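Local coordinates for polyisoprenyl-teichoic acid--peptidoglycan teichoic acid transferase TagV (Bacillus subtilis, PDB 6UF3), which belongs to the LytR-CpsA-Psr family of bacterial cell-envelope proteins, built here as helices packed around a mixed beta sheet, at residues 6-16 with 86-96; 20-28 with 63-72. All coordinates share one frame; numbering follows the deposited sequence.

Contact 1: residues 6-16 with 86-96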
loop_
_atom_site.group_PDB
_atom_site.type_symbol
_atom_site.label_atom_id
_atom_site.label_comp_id
_atom_site.label_asym_id
_atom_site.label_seq_id
_atom_site.Cartn_x
_atom_site.Cartn_y
_atom_site.Cartn_z
ATOM N N PHE A 6 5.398 -6.955 13.415
ATOM C CA PHE A 6 3.994 -6.701 13.096
ATOM C C PHE A 6 3.861 -6.259 11.643
ATOM O O PHE A 6 4.832 -5.894 10.990
ATOM C CB PHE A 6 3.400 -5.657 14.052
ATOM C CG PHE A 6 3.876 -4.263 13.798
ATOM C CD1 PHE A 6 5.112 -3.841 14.272
ATOM C CD2 PHE A 6 3.088 -3.359 13.108
ATOM C CE1 PHE A 6 5.549 -2.544 14.051
ATOM C CE2 PHE A 6 3.524 -2.068 12.877
ATOM C CZ PHE A 6 4.754 -1.660 13.347
ATOM N N SER A 7 2.632 -6.284 11.136
ATOM C CA SER A 7 2.377 -5.937 9.748
ATOM C C SER A 7 1.426 -4.743 9.639
ATOM O O SER A 7 0.643 -4.469 10.547
ATOM C CB SER A 7 1.769 -7.131 9.000
ATOM O OG SER A 7 0.565 -7.510 9.667
ATOM N N ILE A 8 1.521 -4.036 8.512
ATOM C CA ILE A 8 0.637 -2.924 8.163
ATOM C C ILE A 8 0.088 -3.178 6.765
ATOM O O ILE A 8 0.845 -3.505 5.846
ATOM C CB ILE A 8 1.359 -1.564 8.181
ATOM C CG1 ILE A 8 2.157 -1.362 9.467
ATOM C CG2 ILE A 8 0.336 -0.428 7.986
ATOM C CD1 ILE A 8 3.029 -0.111 9.427
ATOM N N LEU A 9 -1.227 -3.032 6.601
ATOM C CA LEU A 9 -1.836 -2.993 5.275
ATOM C C LEU A 9 -2.179 -1.548 4.939
ATOM O O LEU A 9 -2.922 -0.889 5.681
ATOM C CB LEU A 9 -3.099 -3.861 5.204
ATOM C CG LEU A 9 -3.922 -3.714 3.904
ATOM C CD1 LEU A 9 -3.139 -4.162 2.661
ATOM C CD2 LEU A 9 -5.262 -4.498 3.993
ATOM N N PHE A 10 -1.653 -1.070 3.817
ATOM C CA PHE A 10 -1.949 0.246 3.275
ATOM C C PHE A 10 -2.967 0.087 2.156
ATOM O O PHE A 10 -2.726 -0.646 1.194
ATOM C CB PHE A 10 -0.679 0.906 2.729
ATOM C CG PHE A 10 0.337 1.256 3.785
ATOM C CD1 PHE A 10 1.297 0.330 4.173
ATOM C CD2 PHE A 10 0.343 2.515 4.368
ATOM C CE1 PHE A 10 2.241 0.651 5.142
ATOM C CE2 PHE A 10 1.272 2.835 5.339
ATOM C CZ PHE A 10 2.227 1.903 5.715
ATOM N N MET A 11 -4.100 0.768 2.291
ATOM C CA MET A 11 -5.196 0.735 1.328
ATOM C C MET A 11 -5.354 2.128 0.736
ATOM O O MET A 11 -5.514 3.107 1.477
ATOM C CB MET A 11 -6.494 0.277 2.000
ATOM C CG MET A 11 -6.471 -1.188 2.412
ATOM S SD MET A 11 -7.774 -1.604 3.611
ATOM C CE MET A 11 -7.025 -1.002 5.130
ATOM N N GLY A 12 -5.264 2.222 -0.587
ATOM C CA GLY A 12 -5.597 3.434 -1.311
ATOM C C GLY A 12 -6.920 3.247 -2.043
ATOM O O GLY A 12 -7.091 2.274 -2.777
ATOM N N ILE A 13 -7.848 4.179 -1.806
ATOM C CA ILE A 13 -9.189 4.109 -2.379
ATOM C C ILE A 13 -9.573 5.467 -2.956
ATOM O O ILE A 13 -8.932 6.485 -2.702
ATOM C CB ILE A 13 -10.237 3.655 -1.347
ATOM C CG1 ILE A 13 -10.408 4.726 -0.274
ATOM C CG2 ILE A 13 -9.842 2.324 -0.713
ATOM C CD1 ILE A 13 -11.516 4.408 0.690
ATOM N N GLU A 14 -10.630 5.468 -3.764
ATOM C CA GLU A 14 -11.208 6.711 -4.260
ATOM C C GLU A 14 -12.383 7.151 -3.395
ATOM O O GLU A 14 -12.377 8.256 -2.842
ATOM C CB GLU A 14 -11.644 6.562 -5.726
ATOM C CG GLU A 14 -12.303 7.814 -6.289
ATOM C CD GLU A 14 -12.507 7.765 -7.797
ATOM O OE1 GLU A 14 -12.055 6.792 -8.438
ATOM O OE2 GLU A 14 -13.120 8.710 -8.338
ATOM N N ASP A 15 -13.387 6.287 -3.249
ATOM C CA ASP A 15 -14.603 6.592 -2.504
ATOM C C ASP A 15 -14.648 5.751 -1.233
ATOM O O ASP A 15 -14.671 4.516 -1.303
ATOM C CB ASP A 15 -15.848 6.322 -3.351
ATOM C CG ASP A 15 -15.908 7.177 -4.604
ATOM O OD1 ASP A 15 -15.800 8.416 -4.494
ATOM O OD2 ASP A 15 -16.065 6.603 -5.703
ATOM N N TYR A 16 -14.676 6.421 -0.076
ATOM C CA TYR A 16 -15.030 5.738 1.162
ATOM C C TYR A 16 -16.472 5.228 1.143
ATOM O O TYR A 16 -16.785 4.273 1.859
ATOM C CB TYR A 16 -14.843 6.672 2.358
ATOM C CG TYR A 16 -13.432 6.766 2.898
ATOM C CD1 TYR A 16 -12.834 5.688 3.534
ATOM C CD2 TYR A 16 -12.713 7.949 2.797
ATOM C CE1 TYR A 16 -11.539 5.779 4.035
ATOM C CE2 TYR A 16 -11.426 8.051 3.294
ATOM C CZ TYR A 16 -10.842 6.963 3.909
ATOM O OH TYR A 16 -9.556 7.070 4.400
ATOM N N ILE A 86 -1.046 -14.474 6.948
ATOM C CA ILE A 86 -0.408 -13.749 8.048
ATOM C C ILE A 86 -1.454 -12.871 8.707
ATOM O O ILE A 86 -2.472 -12.524 8.096
ATOM C CB ILE A 86 0.786 -12.890 7.577
ATOM C CG1 ILE A 86 0.365 -11.874 6.504
ATOM C CG2 ILE A 86 1.955 -13.770 7.130
ATOM C CD1 ILE A 86 1.278 -10.640 6.438
ATOM N N PRO A 87 -1.246 -12.513 9.967
ATOM C CA PRO A 87 -2.102 -11.494 10.575
ATOM C C PRO A 87 -1.736 -10.110 10.070
ATOM O O PRO A 87 -0.572 -9.811 9.791
ATOM C CB PRO A 87 -1.815 -11.641 12.075
ATOM C CG PRO A 87 -0.487 -12.269 12.154
ATOM C CD PRO A 87 -0.295 -13.099 10.926
ATOM N N ILE A 88 -2.751 -9.253 9.968
ATOM C CA ILE A 88 -2.579 -7.852 9.597
ATOM C C ILE A 88 -2.850 -7.050 10.867
ATOM O O ILE A 88 -3.999 -6.875 11.285
ATOM C CB ILE A 88 -3.509 -7.421 8.450
ATOM C CG1 ILE A 88 -3.103 -8.064 7.116
ATOM C CG2 ILE A 88 -3.559 -5.881 8.332
ATOM C CD1 ILE A 88 -1.670 -7.749 6.662
ATOM N N ASP A 89 -1.790 -6.567 11.508
ATOM C CA ASP A 89 -1.964 -5.939 12.812
ATOM C C ASP A 89 -2.480 -4.509 12.699
ATOM O O ASP A 89 -3.327 -4.088 13.498
ATOM C CB ASP A 89 -0.629 -5.978 13.569
ATOM C CG ASP A 89 -0.095 -7.395 13.702
ATOM O OD1 ASP A 89 -0.695 -8.194 14.460
ATOM O OD2 ASP A 89 0.889 -7.728 13.017
ATOM N N LYS A 90 -1.969 -3.747 11.736
ATOM C CA LYS A 90 -2.289 -2.334 11.587
ATOM C C LYS A 90 -2.790 -2.077 10.177
ATOM O O LYS A 90 -2.419 -2.777 9.232
ATOM C CB LYS A 90 -1.055 -1.428 11.856
ATOM C CG LYS A 90 -0.506 -1.552 13.256
ATOM C CD LYS A 90 -1.530 -1.038 14.283
ATOM C CE LYS A 90 -0.896 -0.897 15.657
ATOM N NZ LYS A 90 -1.809 -0.341 16.701
ATOM N N TYR A 91 -3.623 -1.051 10.036
ATOM C CA TYR A 91 -4.119 -0.649 8.731
ATOM C C TYR A 91 -4.027 0.863 8.603
ATOM O O TYR A 91 -4.104 1.603 9.590
ATOM C CB TYR A 91 -5.579 -1.118 8.480
ATOM C CG TYR A 91 -6.565 -0.587 9.488
ATOM C CD1 TYR A 91 -7.183 0.645 9.310
ATOM C CD2 TYR A 91 -6.863 -1.311 10.631
ATOM C CE1 TYR A 91 -8.072 1.137 10.247
ATOM C CE2 TYR A 91 -7.755 -0.830 11.565
ATOM C CZ TYR A 91 -8.345 0.391 11.372
ATOM O OH TYR A 91 -9.223 0.857 12.315
ATOM N N VAL A 92 -3.843 1.301 7.364
ATOM C CA VAL A 92 -3.871 2.707 6.983
ATOM C C VAL A 92 -4.710 2.790 5.717
ATOM O O VAL A 92 -4.382 2.136 4.724
ATOM C CB VAL A 92 -2.463 3.263 6.715
ATOM C CG1 VAL A 92 -2.552 4.692 6.178
ATOM C CG2 VAL A 92 -1.613 3.200 7.975
ATOM N N THR A 93 -5.785 3.569 5.741
ATOM C CA THR A 93 -6.600 3.791 4.552
ATOM C C THR A 93 -6.500 5.258 4.163
ATOM O O THR A 93 -6.551 6.138 5.030
ATOM C CB THR A 93 -8.076 3.428 4.776
ATOM O OG1 THR A 93 -8.185 2.111 5.326
ATOM C CG2 THR A 93 -8.848 3.472 3.456
ATOM N N VAL A 94 -6.365 5.525 2.868
ATOM C CA VAL A 94 -6.354 6.905 2.396
ATOM C C VAL A 94 -7.149 7.005 1.100
ATOM O O VAL A 94 -7.036 6.139 0.223
ATOM C CB VAL A 94 -4.905 7.418 2.250
ATOM C CG1 VAL A 94 -4.189 6.854 1.009
ATOM C CG2 VAL A 94 -4.879 8.901 2.292
ATOM N N ASP A 95 -8.012 8.031 1.001
ATOM C CA ASP A 95 -8.694 8.320 -0.252
ATOM C C ASP A 95 -7.881 9.398 -0.976
ATOM O O ASP A 95 -6.764 9.739 -0.555
ATOM C CB ASP A 95 -10.187 8.655 -0.030
ATOM C CG ASP A 95 -10.425 10.014 0.603
ATOM O OD1 ASP A 95 -9.463 10.632 1.107
ATOM O OD2 ASP A 95 -11.603 10.442 0.591
ATOM N N PHE A 96 -8.388 9.873 -2.119
ATOM C CA PHE A 96 -7.604 10.791 -2.947
ATOM C C PHE A 96 -7.303 12.083 -2.199
ATOM O O PHE A 96 -6.168 12.576 -2.217
ATOM C CB PHE A 96 -8.336 11.114 -4.249
ATOM C CG PHE A 96 -8.368 9.984 -5.243
ATOM C CD1 PHE A 96 -7.722 8.788 -4.986
ATOM C CD2 PHE A 96 -9.060 10.128 -6.439
ATOM C CE1 PHE A 96 -7.760 7.754 -5.902
ATOM C CE2 PHE A 96 -9.103 9.094 -7.362
ATOM C CZ PHE A 96 -8.450 7.907 -7.090
HETATM O O HOH W 1 -8.444 9.425 3.817
#
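Ser7 OG sits between two backbone groups of residues 86-96: it gives its proton to Pro87 O at 2.6 Å and accepts from Asp89 N at 3.1 Å. Its chi1 of 58° puts the hydroxyl between the backbone N and the carbonyl carbon of Ser7, a position from which it meets Pro87 O and Asp89 N together. Asp89 answers with OD2, which takes Ser7 N on its anti lone pair at 2.9 Å. Beyond this knot, strands 6-13 and 90-94 run parallel, their axes 17° apart, and Lys90 N, Leu9 N, Val92 N, Met11 N, Val94 N and Ile13 N donate across the gap in turn. The straightest of these bonds joins Met11 N to Val92 O, with 171° at the hydrogen.

Side chains alternate between two faces. On one, the Phe10 ring lies beside Val92, Phe10 CD2 3.7 Å from Val92 CB, while Ile8 CG2 lies over one face of that ring, toward its rim. On the other, Met11, bent at chi3, brings CE against both Tyr91 CB and Thr93 OG1, 3.3 Å from the latter; that hydroxyl is buried without a polar partner in the model. Farther along, Tyr16 brings CE1 to Thr93 CG2, and its hydroxyl donates to a water that also accepts from Asp95 N. Glu14 lays CB over a face of the Phe96 ring, 4.0 Å from its centroid.

Farther out, Asp95 OD1 caps helix 96-105 through Gly98 N, and Lys90 NZ forms a salt bridge with Glu203 and a hydrogen bond to Asn198 O. The chemistry is thus divided: backbone bonds and apolar side chains join the strand centres, whereas the side-chain hydroxyl and carboxylate bonds gather at the start of strand 90-94 and at the N-cap of helix 96-105.

Contact 2: residues 20-28 with 63-72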
loop_
_atom_site.group_PDB
_atom_site.type_symbol
_atom_site.label_atom_id
_atom_site.label_comp_id
_atom_site.label_asym_id
_atom_site.label_seq_id
_atom_site.Cartn_x
_atom_site.Cartn_y
_atom_site.Cartn_z
ATOM N N GLY A 20 -24.245 2.425 -2.163
ATOM C CA GLY A 20 -24.834 1.864 -0.969
ATOM C C GLY A 20 -23.879 1.114 -0.068
ATOM O O GLY A 20 -24.275 0.735 1.043
ATOM N N GLN A 21 -22.637 0.885 -0.508
ATOM C CA GLN A 21 -21.607 0.220 0.282
ATOM C C GLN A 21 -20.354 1.091 0.322
ATOM O O GLN A 21 -20.432 2.289 0.623
ATOM C CB GLN A 21 -21.275 -1.164 -0.297
ATOM C CG GLN A 21 -22.313 -2.263 -0.014
ATOM C CD GLN A 21 -21.965 -3.590 -0.696
ATOM O OE1 GLN A 21 -21.944 -3.681 -1.926
ATOM N NE2 GLN A 21 -21.677 -4.619 0.103
ATOM N N LYS A 22 -19.198 0.499 0.017
ATOM C CA LYS A 22 -17.931 1.208 -0.118
ATOM C C LYS A 22 -17.408 1.050 -1.544
ATOM O O LYS A 22 -17.925 0.259 -2.336
ATOM C CB LYS A 22 -16.885 0.694 0.887
ATOM C CG LYS A 22 -17.424 0.397 2.279
ATOM C CD LYS A 22 -16.938 1.414 3.302
ATOM C CE LYS A 22 -17.803 1.387 4.557
ATOM N NZ LYS A 22 -17.594 2.589 5.411
ATOM N N GLY A 23 -16.351 1.814 -1.873
ATOM C CA GLY A 23 -15.747 1.726 -3.188
ATOM C C GLY A 23 -14.720 0.605 -3.282
ATOM O O GLY A 23 -14.321 0.017 -2.282
ATOM N N ARG A 24 -14.301 0.307 -4.509
ATOM C CA ARG A 24 -13.211 -0.649 -4.693
ATOM C C ARG A 24 -11.881 -0.017 -4.299
ATOM O O ARG A 24 -11.669 1.188 -4.456
ATOM C CB ARG A 24 -13.148 -1.125 -6.143
ATOM C CG ARG A 24 -14.420 -1.819 -6.611
ATOM C CD ARG A 24 -14.438 -1.992 -8.120
ATOM N NE ARG A 24 -13.782 -3.231 -8.521
ATOM C CZ ARG A 24 -14.417 -4.379 -8.730
ATOM N NH1 ARG A 24 -15.736 -4.446 -8.583
ATOM N NH2 ARG A 24 -13.734 -5.458 -9.090
ATOM N N SER A 25 -10.981 -0.839 -3.774
ATOM C CA SER A 25 -9.651 -0.343 -3.467
ATOM C C SER A 25 -8.829 -0.268 -4.750
ATOM O O SER A 25 -9.032 -1.036 -5.693
ATOM C CB SER A 25 -8.962 -1.226 -2.422
ATOM O OG SER A 25 -8.853 -2.566 -2.866
ATOM N N ASP A 26 -7.938 0.712 -4.806
ATOM C CA ASP A 26 -7.051 0.842 -5.950
ATOM C C ASP A 26 -5.635 0.407 -5.634
ATOM O O ASP A 26 -4.924 -0.063 -6.528
ATOM C CB ASP A 26 -7.035 2.289 -6.458
ATOM C CG ASP A 26 -8.387 2.744 -6.973
ATOM O OD1 ASP A 26 -8.936 3.722 -6.422
ATOM O OD2 ASP A 26 -8.902 2.116 -7.925
ATOM N N SER A 27 -5.224 0.527 -4.379
ATOM C CA SER A 27 -3.848 0.238 -3.994
ATOM C C SER A 27 -3.868 -0.626 -2.746
ATOM O O SER A 27 -4.590 -0.314 -1.794
ATOM C CB SER A 27 -3.073 1.542 -3.749
ATOM O OG SER A 27 -1.725 1.273 -3.388
ATOM N N LEU A 28 -3.092 -1.713 -2.755
ATOM C CA LEU A 28 -2.969 -2.610 -1.607
ATOM C C LEU A 28 -1.501 -2.935 -1.411
ATOM O O LEU A 28 -0.922 -3.656 -2.229
ATOM C CB LEU A 28 -3.738 -3.911 -1.816
ATOM C CG LEU A 28 -5.269 -3.826 -1.848
ATOM C CD1 LEU A 28 -5.806 -5.196 -2.187
ATOM C CD2 LEU A 28 -5.853 -3.335 -0.541
ATOM N N LYS A 63 -12.030 -10.428 -7.922
ATOM C CA LYS A 63 -10.841 -9.593 -7.817
ATOM C C LYS A 63 -10.700 -9.063 -6.398
ATOM O O LYS A 63 -11.688 -8.727 -5.754
ATOM C CB LYS A 63 -10.922 -8.428 -8.796
ATOM C CG LYS A 63 -11.064 -8.821 -10.225
ATOM C CD LYS A 63 -11.143 -7.589 -11.088
ATOM C CE LYS A 63 -11.474 -7.955 -12.502
ATOM N NZ LYS A 63 -11.152 -6.853 -13.441
ATOM N N ILE A 64 -9.458 -8.970 -5.910
ATOM C CA ILE A 64 -9.284 -8.586 -4.512
ATOM C C ILE A 64 -9.763 -7.155 -4.270
ATOM O O ILE A 64 -10.204 -6.822 -3.162
ATOM C CB ILE A 64 -7.824 -8.791 -4.066
ATOM C CG1 ILE A 64 -7.724 -8.663 -2.544
ATOM C CG2 ILE A 64 -6.872 -7.828 -4.788
ATOM C CD1 ILE A 64 -6.424 -9.216 -1.958
ATOM N N ASN A 65 -9.738 -6.302 -5.297
ATOM C CA ASN A 65 -10.151 -4.917 -5.084
ATOM C C ASN A 65 -11.640 -4.797 -4.791
ATOM O O ASN A 65 -12.073 -3.763 -4.266
ATOM C CB ASN A 65 -9.760 -4.041 -6.281
ATOM C CG ASN A 65 -10.530 -4.365 -7.540
ATOM O OD1 ASN A 65 -11.257 -5.354 -7.612
ATOM N ND2 ASN A 65 -10.366 -3.527 -8.550
ATOM N N ALA A 66 -12.428 -5.834 -5.083
ATOM C CA ALA A 66 -13.843 -5.793 -4.733
ATOM C C ALA A 66 -14.080 -5.988 -3.241
ATOM O O ALA A 66 -15.183 -5.688 -2.768
ATOM C CB ALA A 66 -14.620 -6.848 -5.526
ATOM N N ALA A 67 -13.079 -6.469 -2.488
ATOM C CA ALA A 67 -13.305 -6.731 -1.067
ATOM C C ALA A 67 -13.751 -5.474 -0.332
ATOM O O ALA A 67 -14.652 -5.527 0.507
ATOM C CB ALA A 67 -12.042 -7.298 -0.412
ATOM N N TYR A 68 -13.109 -4.336 -0.612
ATOM C CA TYR A 68 -13.474 -3.104 0.079
ATOM C C TYR A 68 -14.895 -2.698 -0.255
ATOM O O TYR A 68 -15.581 -2.099 0.577
ATOM C CB TYR A 68 -12.491 -1.986 -0.280
ATOM C CG TYR A 68 -12.410 -0.873 0.747
ATOM C CD1 TYR A 68 -13.274 0.201 0.687
ATOM C CD2 TYR A 68 -11.460 -0.896 1.761
ATOM C CE1 TYR A 68 -13.222 1.227 1.618
ATOM C CE2 TYR A 68 -11.395 0.134 2.702
ATOM C CZ TYR A 68 -12.277 1.188 2.623
ATOM O OH TYR A 68 -12.234 2.221 3.542
ATOM N N SER A 69 -15.357 -3.031 -1.461
ATOM C CA SER A 69 -16.713 -2.706 -1.853
ATOM C C SER A 69 -17.725 -3.704 -1.315
ATOM O O SER A 69 -18.927 -3.509 -1.508
ATOM C CB SER A 69 -16.819 -2.659 -3.376
ATOM O OG SER A 69 -16.825 -3.977 -3.893
ATOM N N LYS A 70 -17.270 -4.771 -0.664
ATOM C CA LYS A 70 -18.158 -5.821 -0.179
ATOM C C LYS A 70 -17.879 -6.121 1.285
ATOM O O LYS A 70 -17.664 -7.267 1.686
ATOM C CB LYS A 70 -18.004 -7.061 -1.053
ATOM C CG LYS A 70 -18.426 -6.825 -2.494
ATOM C CD LYS A 70 -18.458 -8.115 -3.272
ATOM C CE LYS A 70 -18.825 -7.875 -4.726
ATOM N NZ LYS A 70 -20.063 -7.072 -4.865
ATOM N N GLY A 71 -17.865 -5.072 2.108
ATOM C CA GLY A 71 -17.615 -5.219 3.529
ATOM C C GLY A 71 -16.621 -4.225 4.105
ATOM O O GLY A 71 -16.351 -4.236 5.309
ATOM N N GLY A 72 -16.060 -3.370 3.260
ATOM C CA GLY A 72 -15.216 -2.290 3.748
ATOM C C GLY A 72 -13.815 -2.722 4.147
ATOM O O GLY A 72 -13.299 -3.774 3.735
HETATM O O HOH W 2 -18.929 -2.497 1.571
HETATM O O HOH W 3 -10.199 -4.568 -1.493
HETATM O O HOH W 4 -9.436 -0.646 -8.363
#
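Arg24 and Asn65 meet with their flat groups almost perpendicular, the guanidinium and amide planes 85° apart. Arg24 NH2 reaches Asn65 OD1 at 2.9 Å, but an angle of 126° at the hydrogen makes this a weak bond. The arginine chain bends at chi3 (87°), which carries the guanidinium over Ala66 so that Ala66 CB lies against one of its faces, while Lys63 CD approaches its edge. The backbone pairing alongside is better directed: Ser25 N donates to Asn65 O at 3.2 Å, in the carbonyl plane and on a lone pair.

Tyr68 turns the edge of its ring to Gly23 O, 3.2 Å from Tyr68 CD1, and Lys22 CB comes obliquely to the ring, 3.6 Å from Tyr68 CD1. Gly72 C lies over one face. Leu28 CD1 packs on Ile64 CG2 at 3.9 Å.

Waters bridge the polar groups: one is held by Ser25 OG, Ile64 O and Tyr68 N; another donates to Ser25 O and Asp26 OD2 and accepts from Asn65 ND2. Within residues 63-72, Ser69 OG donates to Ala66 O at 2.6 Å.

This segment leads from strand 62-63 into helix 72-84, whose Thr76 touches Leu28, Ala67 and Tyr68. Tyr68 also packs on Met11 and Ile13 of strand 6-13, so it touches both that strand and the first part of helix 72-84, next to strand 25-34.

How the contacts relate
The centres of contacts 1 and 2 lie about 11 Å apart, and the two touch directly. Along the chain contact 2 is nested within the loop that contact 1 closes: strand 6-13 is followed by strand 25-34 and, after further strands, the 63-72 segment, helix 72-84 and strand 90-94. In the mixed sheet, strand 6-13 separates 90-94, its parallel neighbour, from 25-34, its antiparallel one. Gly12 joins the contacts, with probable hydrogen bonds between Gly12 O and Asp26 N (2.7 Å) and between Gly12 N and Ser27 O (2.9 Å) at a classic beta bulge. Tyr16 CD1 and Tyr68 OH also meet, so the segment before helix 72-84 packs against Tyr16 as well.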